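Local coordinates for protein 6-pyruvoyl tetrahydrobiopterin synthase (PDB 2A0S) that belongs to the 6-pyruvoyl tetrahydropterin synthase family and forms an assembly of six chains that binds biopterin at subunit interfaces and also contains zinc ions, at residues 67-72 against 152-157; 87-92 against 122-127; 162-167 against 174-179. All blocks are in the same frame, centred on the assembly; numbering follows the deposited sequence. Where two conformers were deposited one is given.

Contact 1. Residues 67-72 against 152-157; sequences YVIDFS and PFLKTR. With BIO (biopterin), chain D.
The guanidinium of Arg157 turns its edge to Val68 O, which lies near its plane, while Tyr67 O approaches obliquely. Two flat groups of 67-72, the rings of Tyr67 and Phe71, enclose the biopterin. N1 of biopterin sits 3.5 Å above the plane of the Tyr67 ring, over its centre, and the Phe71 ring packs on the other side of the pterin in an offset fashion, with N2 displaced toward its rim. The backbone between the rings reads the pterin edge. Biopterin N2 donates to Ile69 O at 2.8 Å, and Phe71 N donates to biopterin N1 at 3.1 Å, nearly straight at 165°.

Arg157 NE donates to Val68 O at 3.0 Å, reaching it from above the carbonyl plane, and NH2 adds a weak second bond to the same oxygen. The arginine is folded rather than extended, bent at both chi2 (-63°) and chi3 (-57°), which brings its head back to this nearby carbonyl. Its other nitrogen, NH1, forms a salt bridge with Asp65, so the group is held from two directions. Ile69 supplies the apolar half: CD1, at the end of an extended chain, lies 3.8 Å from Phe153 CE2 and 4.2 Å from Leu154 CD2, a flexible branched aliphatic suited to packing against both. Asp70 is the N-cap of the next helix, its OD1 accepting from Ser72 N and, at 2.7 Å, from Ser72 OG.

Glu168, Thr134 and Glu135 of the second subunit also bond the biopterin, placing this site at a subunit interface. The contact joins the loop leading into helix 71-85 to helix 151-156 and to Arg157, and Ile69 and Leu154 both rest on Leu58 of strand 48-61.

Contact 2. Residues 87-92 against 122-127; sequences HHFILP and RDCVQI. With BIO (biopterin), chain F.
Strands 89-92 and 124-127 run parallel, their axes approaching to 4.8 Å at an angle of 32°, and four backbone bonds link the segments: Phe89 N to Asp123 O, Val125 N to Phe89 O, Leu91 N to Val125 O and Ile127 N to Leu91 O.

On the face carrying Ile90 and Ile127 the two isoleucines meet methyl to methyl: Ile127 CD1 lies only 3.4 Å from Ile90 CG2, tighter than ordinary carbon packing. Branching at CB suits both residues to a strand and broadens the surface they offer to Ile137 and Tyr140 of helix 134-149. The other face holds Phe89, Leu91, Cys124 and Gln126. Cys124 SG approaches the Phe89 ring obliquely, 3.9 Å from CD2, a sulfur-aromatic contact for which a small, polarisable thiol is well suited. Phe89 CG is anti to the backbone N (chi1 169°) and Cys124 SG lies beside its own N (chi1 -60°), which brings SG and the ring together. Farther along, Leu91 and Gln126 lie side by side and point the same way, the stem of the glutamine bringing CG 4.0 Å from CD2 of the leucine.

Next to Phe89, His88 turns its ring edge to segment 122-127: CD2 lies 3.2 Å from Arg122 O, near the ring plane. A water within hydrogen-bonding reach of His88 NE2, at 2.8 Å, donates to the same carbonyl and bridges the two residues.

The chemistry thus changes from apolar packing over the strands to polar groups at their N-terminal end. There His87 NE2 donates to biopterin O10 at 3.0 Å, its ring stacked on His48 of the third subunit, while Asp123 OD2 accepts from Tyr117 of that subunit; the residues leading into this two-stranded sheet therefore contribute to a biopterin site shared between chains.

Contact 3. Residues 162-167 against 174-179; sequences MEVTVS and ATVHRN
Thr165 and Thr175 adopt nearly the same first torsion, chi1 -60° and -57°, which sets each OG1 beside its own backbone N and turns the two hydroxyls toward one another across the strands. They meet at 2.9 Å, OG1 to OG1, in a hydrogen bond whose donor could be either residue. The valines Val164 and Val176 also match: in each, CG2 takes the crowded position between backbone N and carbonyl carbon, and these two methyls touch at 3.7 Å. Glu163 stretches out along the threonine face, its CG reaching to 3.5 Å from Thr175 CG2, so that the stem and OE2 of the acid both lie against the threonine methyl, while OE1 hydrogen-bonds to Tyr161 OH.

Three antiparallel hydrogen-bonded pairs, Met162 with Arg178, Val164 with Val176 and Val166 with Ala174, contribute six backbone bonds in all. Arg178 N to Met162 O is 2.8 Å, and Ala174 N to Val166 O is 2.9 Å. Between them sit the non-hydrogen-bonded pairs Glu163 with His177 and Thr165 with Thr175, where CB-branched threonines suit extended backbone and share one hydrogen bond between their hydroxyls. The opposite face is mostly apolar, Arg178 apart: Met162 packs on Ile146 and Val164 on Leu142 of helix 134-149.

The two strands, at 169°, form a beta hairpin at the edge of the chain's antiparallel sheet, with strand 48-61 on the far side of 161-167. Beyond it, Ala174 and Thr175 pair with a strand of the fifth subunit, so the sheet runs on across the interface, as in the T-fold, whose subunits join their sheets into a barrel.

How the contacts relate
Along the chain, contact 1 opens at 67-72, contact 2 follows wholly within the span before 152-157 closes it, and contact 3 comes last. Helix 71-85 leads from contact 1 to strand 89-92 of contact 2; their centres lie 31 Å apart, on opposite sides of the chain's centre. Helix 151-156 leads on to strand 161-167, and here contacts 1 and 3 touch, Leu154 CD2 packing 4.0 Å from Met162 SD. Contacts 2 and 3 stay separate, about 8 Å between nearest atoms, yet helix 134-149 packs against both. The biopterin at contact 2 is also bonded by Ile69 and Phe71 of the fourth subunit, so contacts 1 and 2 supply complementary parts of equivalent intersubunit sites.

Contact 1. Residues 67-72 against 152-157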
loop_
_atom_site.group_PDB
_atom_site.type_symbol
_atom_site.label_atom_id
_atom_site.label_comp_id
_atom_site.label_asym_id
_atom_site.label_seq_id
_atom_site.Cartn_x
_atom_site.Cartn_y
_atom_site.Cartn_z
ATOM N N TYR A 67 11.187 23.994 10.258
ATOM C CA TYR A 67 10.913 22.661 10.785
ATOM C C TYR A 67 10.356 22.724 12.201
ATOM O O TYR A 67 10.675 23.639 12.962
ATOM C CB TYR A 67 12.189 21.811 10.820
ATOM C CG TYR A 67 12.893 21.580 9.499
ATOM C CD1 TYR A 67 12.210 21.657 8.283
ATOM C CD2 TYR A 67 14.246 21.241 9.471
ATOM C CE1 TYR A 67 12.866 21.432 7.076
ATOM C CE2 TYR A 67 14.908 21.008 8.272
ATOM C CZ TYR A 67 14.213 21.104 7.081
ATOM O OH TYR A 67 14.868 20.871 5.896
ATOM N N VAL A 68 9.523 21.746 12.548
ATOM C CA VAL A 68 9.243 21.453 13.949
ATOM C C VAL A 68 10.507 20.777 14.481
ATOM O O VAL A 68 11.064 21.179 15.504
ATOM C CB VAL A 68 8.018 20.518 14.122
ATOM C CG1 VAL A 68 7.813 20.155 15.592
ATOM C CG2 VAL A 68 6.760 21.164 13.557
ATOM N N ILE A 69 10.947 19.757 13.744
ATOM C CA ILE A 69 12.199 19.039 13.979
ATOM C C ILE A 69 12.584 18.335 12.669
ATOM O O ILE A 69 11.713 17.852 11.944
ATOM C CB ILE A 69 12.087 18.040 15.180
ATOM C CG1 ILE A 69 13.440 17.374 15.478
ATOM C CG2 ILE A 69 10.972 17.010 14.951
ATOM C CD1 ILE A 69 13.527 16.706 16.847
ATOM N N ASP A 70 13.880 18.302 12.364
ATOM C CA ASP A 70 14.382 17.719 11.115
ATOM C C ASP A 70 14.048 16.227 11.007
ATOM O O ASP A 70 14.339 15.453 11.922
ATOM C CB ASP A 70 15.897 17.937 11.004
ATOM C CG ASP A 70 16.406 17.862 9.569
ATOM O OD1 ASP A 70 16.049 16.911 8.838
ATOM O OD2 ASP A 70 17.184 18.755 9.176
ATOM N N PHE A 71 13.434 15.843 9.886
ATOM C CA PHE A 71 13.059 14.446 9.623
ATOM C C PHE A 71 14.254 13.495 9.659
ATOM O O PHE A 71 14.134 12.362 10.131
ATOM C CB PHE A 71 12.344 14.306 8.269
ATOM C CG PHE A 71 10.866 14.607 8.315
ATOM C CD1 PHE A 71 10.307 15.519 7.427
ATOM C CD2 PHE A 71 10.031 13.970 9.231
ATOM C CE1 PHE A 71 8.942 15.807 7.456
ATOM C CE2 PHE A 71 8.665 14.249 9.268
ATOM C CZ PHE A 71 8.120 15.168 8.377
ATOM N N SER A 72 15.397 13.964 9.159
ATOM C CA SER A 72 16.625 13.168 9.096
ATOM C C SER A 72 17.098 12.705 10.475
ATOM O O SER A 72 17.594 11.586 10.619
ATOM C CB SER A 72 17.738 13.949 8.393
ATOM O OG SER A 72 18.090 15.108 9.127
ATOM N N PRO A 152 15.794 17.127 26.569
ATOM C CA PRO A 152 15.964 18.584 26.478
ATOM C C PRO A 152 16.182 19.105 25.054
ATOM O O PRO A 152 15.966 20.291 24.801
ATOM C CB PRO A 152 17.203 18.851 27.342
ATOM C CG PRO A 152 17.946 17.576 27.347
ATOM C CD PRO A 152 16.909 16.498 27.304
ATOM N N PHE A 153 16.606 18.230 24.142
ATOM C CA PHE A 153 16.719 18.587 22.727
ATOM C C PHE A 153 15.337 18.728 22.084
ATOM O O PHE A 153 15.133 19.579 21.216
ATOM C CB PHE A 153 17.570 17.565 21.961
ATOM C CG PHE A 153 17.648 17.827 20.479
ATOM C CD1 PHE A 153 18.398 18.892 19.983
ATOM C CD2 PHE A 153 16.969 17.010 19.578
ATOM C CE1 PHE A 153 18.469 19.140 18.612
ATOM C CE2 PHE A 153 17.034 17.248 18.207
ATOM C CZ PHE A 153 17.786 18.315 17.723
ATOM N N LEU A 154 14.398 17.889 22.518
ATOM C CA LEU A 154 13.016 17.948 22.046
ATOM C C LEU A 154 12.312 19.213 22.534
ATOM O O LEU A 154 11.513 19.806 21.805
ATOM C CB LEU A 154 12.238 16.700 22.481
ATOM C CG LEU A 154 12.555 15.377 21.773
ATOM C CD1 LEU A 154 12.166 14.193 22.643
ATOM C CD2 LEU A 154 11.877 15.292 20.409
ATOM N N LYS A 155 12.622 19.624 23.763
ATOM C CA LYS A 155 12.037 20.826 24.359
ATOM C C LYS A 155 12.537 22.122 23.718
ATOM O O LYS A 155 11.814 23.121 23.700
ATOM C CB LYS A 155 12.268 20.855 25.873
ATOM C CG LYS A 155 11.303 19.984 26.664
ATOM C CD LYS A 155 11.256 20.405 28.123
ATOM C CE LYS A 155 10.155 19.676 28.876
ATOM N NZ LYS A 155 10.020 20.167 30.277
ATOM N N THR A 156 13.765 22.104 23.199
ATOM C CA THR A 156 14.317 23.252 22.469
ATOM C C THR A 156 13.636 23.427 21.111
ATOM O O THR A 156 13.598 24.531 20.565
ATOM C CB THR A 156 15.849 23.146 22.267
ATOM O OG1 THR A 156 16.180 21.869 21.708
ATOM C CG2 THR A 156 16.588 23.332 23.588
ATOM N N ARG A 157 13.102 22.328 20.581
ATOM C CA ARG A 157 12.355 22.338 19.323
ATOM C C ARG A 157 10.851 22.510 19.566
ATOM O O ARG A 157 10.049 22.413 18.633
ATOM C CB ARG A 157 12.625 21.054 18.525
ATOM C CG ARG A 157 14.093 20.809 18.150
ATOM C CD ARG A 157 14.663 21.892 17.231
ATOM N NE ARG A 157 13.897 22.040 15.994
ATOM C CZ ARG A 157 14.215 22.866 15.000
ATOM N NH1 ARG A 157 15.298 23.631 15.080
ATOM N NH2 ARG A 157 13.449 22.925 13.920
HETATM N N1 BIO D . 12.280 18.041 8.012
HETATM N N2 BIO D . 10.557 18.545 9.472
HETATM C C2 BIO D . 11.040 18.511 8.234
HETATM N N3 BIO D . 10.254 18.963 7.158
HETATM C C4 BIO D . 10.776 18.918 5.857
HETATM O O4 BIO D . 10.097 19.313 4.909
HETATM C C4A BIO D . 12.066 18.424 5.664
HETATM C C8A BIO D . 12.801 17.987 6.771
HETATM N N8 BIO D . 14.045 17.511 6.598
HETATM C C7 BIO D . 14.582 17.453 5.389
HETATM C C6 BIO D . 13.861 17.878 4.270
HETATM N N5 BIO D . 12.615 18.362 4.435
HETATM C C9 BIO D . 14.499 17.809 2.865
HETATM O O9 BIO D . 13.829 18.717 1.978
HETATM C C10 BIO D . 14.467 16.392 2.258
HETATM O O10 BIO D . 13.225 15.742 2.544
HETATM C C11 BIO D . 15.652 15.543 2.735
#

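Contact 2. Residues 87-92 against 122-127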
loop_
_atom_site.group_PDB
_atom_site.type_symbol
_atom_site.label_atom_id
_atom_site.label_comp_id
_atom_site.label_asym_id
_atom_site.label_seq_id
_atom_site.Cartn_x
_atom_site.Cartn_y
_atom_site.Cartn_z
ATOM N N HIS A 87 16.790 -8.944 14.354
ATOM C CA HIS A 87 17.455 -10.250 14.239
ATOM C C HIS A 87 17.755 -10.935 15.573
ATOM O O HIS A 87 18.827 -11.516 15.758
ATOM C CB HIS A 87 18.709 -10.158 13.357
ATOM C CG HIS A 87 18.470 -10.542 11.931
ATOM N ND1 HIS A 87 17.619 -9.844 11.101
ATOM C CD2 HIS A 87 18.972 -11.557 11.187
ATOM C CE1 HIS A 87 17.606 -10.411 9.909
ATOM N NE2 HIS A 87 18.419 -11.452 9.934
ATOM N N HIS A 88 16.799 -10.873 16.494
ATOM C CA HIS A 88 16.939 -11.509 17.804
ATOM C C HIS A 88 15.633 -12.145 18.271
ATOM O O HIS A 88 14.562 -11.837 17.750
ATOM C CB HIS A 88 17.412 -10.495 18.852
ATOM C CG HIS A 88 18.826 -10.042 18.665
ATOM N ND1 HIS A 88 19.148 -8.817 18.123
ATOM C CD2 HIS A 88 20.001 -10.650 18.948
ATOM C CE1 HIS A 88 20.462 -8.689 18.079
ATOM N NE2 HIS A 88 21.004 -9.788 18.575
ATOM N N PHE A 89 15.734 -13.045 19.246
ATOM C CA PHE A 89 14.570 -13.478 20.009
ATOM C C PHE A 89 14.317 -12.441 21.100
ATOM O O PHE A 89 15.224 -12.102 21.863
ATOM C CB PHE A 89 14.795 -14.870 20.618
ATOM C CG PHE A 89 13.749 -15.271 21.630
ATOM C CD1 PHE A 89 12.523 -15.791 21.220
ATOM C CD2 PHE A 89 13.995 -15.134 22.995
ATOM C CE1 PHE A 89 11.555 -16.161 22.155
ATOM C CE2 PHE A 89 13.034 -15.502 23.936
ATOM C CZ PHE A 89 11.813 -16.016 23.514
ATOM N N ILE A 90 13.091 -11.931 21.161
ATOM C CA ILE A 90 12.716 -10.960 22.187
ATOM C C ILE A 90 12.434 -11.675 23.506
ATOM O O ILE A 90 11.436 -12.389 23.641
ATOM C CB ILE A 90 11.507 -10.090 21.758
ATOM C CG1 ILE A 90 11.871 -9.223 20.547
ATOM C CG2 ILE A 90 11.032 -9.217 22.922
ATOM C CD1 ILE A 90 10.683 -8.541 19.883
ATOM N N LEU A 91 13.331 -11.480 24.466
ATOM C CA LEU A 91 13.224 -12.112 25.777
ATOM C C LEU A 91 12.747 -11.116 26.841
ATOM O O LEU A 91 13.465 -10.166 27.171
ATOM C CB LEU A 91 14.567 -12.744 26.173
ATOM C CG LEU A 91 14.723 -13.463 27.520
ATOM C CD1 LEU A 91 13.708 -14.583 27.696
ATOM C CD2 LEU A 91 16.133 -14.005 27.657
ATOM N N PRO A 92 11.527 -11.329 27.376
ATOM C CA PRO A 92 10.985 -10.475 28.436
ATOM C C PRO A 92 11.639 -10.778 29.782
ATOM O O PRO A 92 11.498 -11.887 30.301
ATOM C CB PRO A 92 9.493 -10.844 28.470
ATOM C CG PRO A 92 9.267 -11.804 27.332
ATOM C CD PRO A 92 10.588 -12.402 27.009
ATOM N N ARG A 122 23.560 -14.496 22.735
ATOM C CA ARG A 122 23.772 -13.501 21.681
ATOM C C ARG A 122 22.603 -13.438 20.689
ATOM O O ARG A 122 22.435 -12.443 19.980
ATOM C CB ARG A 122 25.090 -13.778 20.950
ATOM C CG ARG A 122 25.698 -12.566 20.255
ATOM C CD ARG A 122 27.149 -12.815 19.864
ATOM N NE ARG A 122 28.035 -12.843 21.029
ATOM C CZ ARG A 122 29.322 -13.178 20.993
ATOM N NH1 ARG A 122 30.038 -13.169 22.110
ATOM N NH2 ARG A 122 29.899 -13.523 19.848
ATOM N N ASP A 123 21.799 -14.501 20.652
ATOM C CA ASP A 123 20.605 -14.558 19.808
ATOM C C ASP A 123 19.420 -13.850 20.453
ATOM O O ASP A 123 18.421 -13.574 19.788
ATOM C CB ASP A 123 20.225 -16.011 19.512
ATOM C CG ASP A 123 21.099 -16.639 18.449
ATOM O OD1 ASP A 123 22.341 -16.554 18.554
ATOM O OD2 ASP A 123 20.538 -17.229 17.506
ATOM N N CYS A 124 19.532 -13.573 21.749
ATOM C CA CYS A 124 18.452 -12.960 22.511
ATOM C C CYS A 124 18.732 -11.492 22.798
ATOM O O CYS A 124 19.885 -11.088 22.974
ATOM C CB CYS A 124 18.236 -13.699 23.835
ATOM S SG CYS A 124 17.811 -15.445 23.671
ATOM N N VAL A 125 17.665 -10.702 22.837
ATOM C CA VAL A 125 17.742 -9.339 23.336
ATOM C C VAL A 125 16.886 -9.234 24.603
ATOM O O VAL A 125 15.669 -9.442 24.569
ATOM C CB VAL A 125 17.380 -8.279 22.245
ATOM C CG1 VAL A 125 15.960 -8.476 21.699
ATOM C CG2 VAL A 125 17.581 -6.861 22.774
ATOM N N GLN A 126 17.548 -8.957 25.724
ATOM C CA GLN A 126 16.875 -8.843 27.014
ATOM C C GLN A 126 16.236 -7.471 27.174
ATOM O O GLN A 126 16.924 -6.455 27.278
ATOM C CB GLN A 126 17.841 -9.128 28.169
ATOM C CG GLN A 126 18.049 -10.608 28.449
ATOM C CD GLN A 126 18.703 -10.861 29.793
ATOM O OE1 GLN A 126 19.864 -10.508 30.011
ATOM N NE2 GLN A 126 17.962 -11.485 30.703
ATOM N N ILE A 127 14.908 -7.461 27.189
ATOM C CA ILE A 127 14.133 -6.230 27.248
ATOM C C ILE A 127 13.377 -6.169 28.578
ATOM O O ILE A 127 12.724 -7.145 28.960
ATOM C CB ILE A 127 13.172 -6.133 26.033
ATOM C CG1 ILE A 127 13.982 -6.139 24.732
ATOM C CG2 ILE A 127 12.302 -4.882 26.099
ATOM C CD1 ILE A 127 13.235 -6.693 23.556
HETATM N N1 BIO F . 18.853 -13.684 0.171
HETATM N N2 BIO F . 18.526 -14.896 -1.768
HETATM C C2 BIO F . 18.168 -14.611 -0.522
HETATM N N3 BIO F . 17.086 -15.285 0.068
HETATM C C4 BIO F . 16.723 -14.976 1.385
HETATM O O4 BIO F . 15.778 -15.557 1.918
HETATM C C4A BIO F . 17.452 -14.008 2.073
HETATM C C8A BIO F . 18.522 -13.372 1.436
HETATM N N8 BIO F . 19.225 -12.434 2.091
HETATM C C7 BIO F . 18.918 -12.106 3.336
HETATM C C6 BIO F . 17.855 -12.738 3.985
HETATM N N5 BIO F . 17.143 -13.674 3.337
HETATM C C9 BIO F . 17.474 -12.370 5.429
HETATM O O9 BIO F . 17.259 -10.954 5.540
HETATM C C10 BIO F . 18.542 -12.856 6.425
HETATM O O10 BIO F . 17.890 -13.332 7.606
HETATM C C11 BIO F . 19.578 -11.772 6.760
HETATM O O HOH W 1 23.682 -9.812 19.271
#

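Contact 3. Residues 162-167 against 174-179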
loop_
_atom_site.group_PDB
_atom_site.type_symbol
_atom_site.label_atom_id
_atom_site.label_comp_id
_atom_site.label_asym_id
_atom_site.label_seq_id
_atom_site.Cartn_x
_atom_site.Cartn_y
_atom_site.Cartn_z
ATOM N N MET A 162 5.054 13.029 22.154
ATOM C CA MET A 162 5.733 11.945 21.443
ATOM C C MET A 162 4.827 10.721 21.402
ATOM O O MET A 162 4.198 10.376 22.403
ATOM C CB MET A 162 7.053 11.589 22.132
ATOM C CG MET A 162 8.158 12.625 21.973
ATOM S SD MET A 162 9.051 12.498 20.409
ATOM C CE MET A 162 10.028 11.019 20.676
ATOM N N GLU A 163 4.766 10.072 20.243
ATOM C CA GLU A 163 3.876 8.935 20.036
ATOM C C GLU A 163 4.512 7.901 19.111
ATOM O O GLU A 163 4.935 8.231 18.002
ATOM C CB GLU A 163 2.542 9.416 19.453
ATOM C CG GLU A 163 1.516 8.319 19.214
ATOM C CD GLU A 163 0.341 8.779 18.367
ATOM O OE1 GLU A 163 -0.458 9.614 18.843
ATOM O OE2 GLU A 163 0.206 8.290 17.226
ATOM N N VAL A 164 4.587 6.652 19.570
ATOM C CA VAL A 164 5.078 5.562 18.722
ATOM C C VAL A 164 3.983 4.540 18.422
ATOM O O VAL A 164 3.186 4.189 19.296
ATOM C CB VAL A 164 6.353 4.850 19.286
ATOM C CG1 VAL A 164 7.422 5.863 19.678
ATOM C CG2 VAL A 164 6.019 3.937 20.454
ATOM N N THR A 165 3.948 4.089 17.172
ATOM C CA THR A 165 3.072 3.005 16.753
ATOM C C THR A 165 3.934 1.821 16.340
ATOM O O THR A 165 4.792 1.940 15.461
ATOM C CB THR A 165 2.155 3.427 15.580
ATOM O OG1 THR A 165 1.329 4.527 15.983
ATOM C CG2 THR A 165 1.264 2.269 15.132
ATOM N N VAL A 166 3.714 0.686 16.996
ATOM C CA VAL A 166 4.407 -0.552 16.666
ATOM C C VAL A 166 3.403 -1.534 16.073
ATOM O O VAL A 166 2.331 -1.755 16.639
ATOM C CB VAL A 166 5.115 -1.167 17.907
ATOM C CG1 VAL A 166 5.727 -2.528 17.579
ATOM C CG2 VAL A 166 6.189 -0.224 18.431
ATOM N N SER A 167 3.744 -2.098 14.918
ATOM C CA SER A 167 2.913 -3.119 14.293
ATOM C C SER A 167 3.579 -4.487 14.375
ATOM O O SER A 167 4.751 -4.639 14.023
ATOM C CB SER A 167 2.602 -2.761 12.838
ATOM O OG SER A 167 3.776 -2.739 12.047
ATOM N N ALA A 174 -0.258 -1.350 17.767
ATOM C CA ALA A 174 -0.417 -0.756 19.095
ATOM C C ALA A 174 0.273 0.604 19.152
ATOM O O ALA A 174 1.391 0.766 18.661
ATOM C CB ALA A 174 0.124 -1.680 20.171
ATOM N N THR A 175 -0.405 1.574 19.759
ATOM C CA THR A 175 0.076 2.949 19.805
ATOM C C THR A 175 0.110 3.480 21.239
ATOM O O THR A 175 -0.888 3.418 21.961
ATOM C CB THR A 175 -0.787 3.866 18.901
ATOM O OG1 THR A 175 -0.770 3.363 17.560
ATOM C CG2 THR A 175 -0.260 5.290 18.896
ATOM N N VAL A 176 1.273 3.983 21.645
ATOM C CA VAL A 176 1.450 4.599 22.962
ATOM C C VAL A 176 2.044 6.001 22.819
ATOM O O VAL A 176 2.691 6.306 21.814
ATOM C CB VAL A 176 2.324 3.731 23.920
ATOM C CG1 VAL A 176 1.634 2.405 24.230
ATOM C CG2 VAL A 176 3.715 3.492 23.345
ATOM N N HIS A 177 1.814 6.850 23.818
ATOM C CA HIS A 177 2.277 8.235 23.770
ATOM C C HIS A 177 2.763 8.763 25.118
ATOM O O HIS A 177 2.506 8.165 26.164
ATOM C CB HIS A 177 1.175 9.148 23.216
ATOM C CG HIS A 177 0.000 9.307 24.132
ATOM N ND1 HIS A 177 -1.126 8.517 24.044
ATOM C CD2 HIS A 177 -0.224 10.168 25.153
ATOM C CE1 HIS A 177 -1.992 8.884 24.971
ATOM N NE2 HIS A 177 -1.468 9.883 25.659
ATOM N N ARG A 178 3.473 9.888 25.073
ATOM C CA ARG A 178 3.872 10.613 26.272
ATOM C C ARG A 178 3.818 12.118 26.025
ATOM O O ARG A 178 4.323 12.609 25.013
ATOM C CB ARG A 178 5.277 10.206 26.725
ATOM C CG ARG A 178 5.606 10.630 28.153
ATOM C CD ARG A 178 7.102 10.619 28.424
ATOM N NE ARG A 178 7.658 9.268 28.479
ATOM C CZ ARG A 178 8.947 8.991 28.660
ATOM N NH1 ARG A 178 9.834 9.969 28.801
ATOM N NH2 ARG A 178 9.353 7.731 28.694
ATOM N N ASN A 179 3.194 12.837 26.954
ATOM C CA ASN A 179 3.169 14.293 26.921
ATOM C C ASN A 179 4.434 14.847 27.565
ATOM O O ASN A 179 4.675 14.642 28.756
ATOM C CB ASN A 179 1.922 14.831 27.629
ATOM C CG ASN A 179 0.637 14.463 26.909
ATOM O OD1 ASN A 179 0.326 15.006 25.850
ATOM N ND2 ASN A 179 -0.121 13.539 27.490
#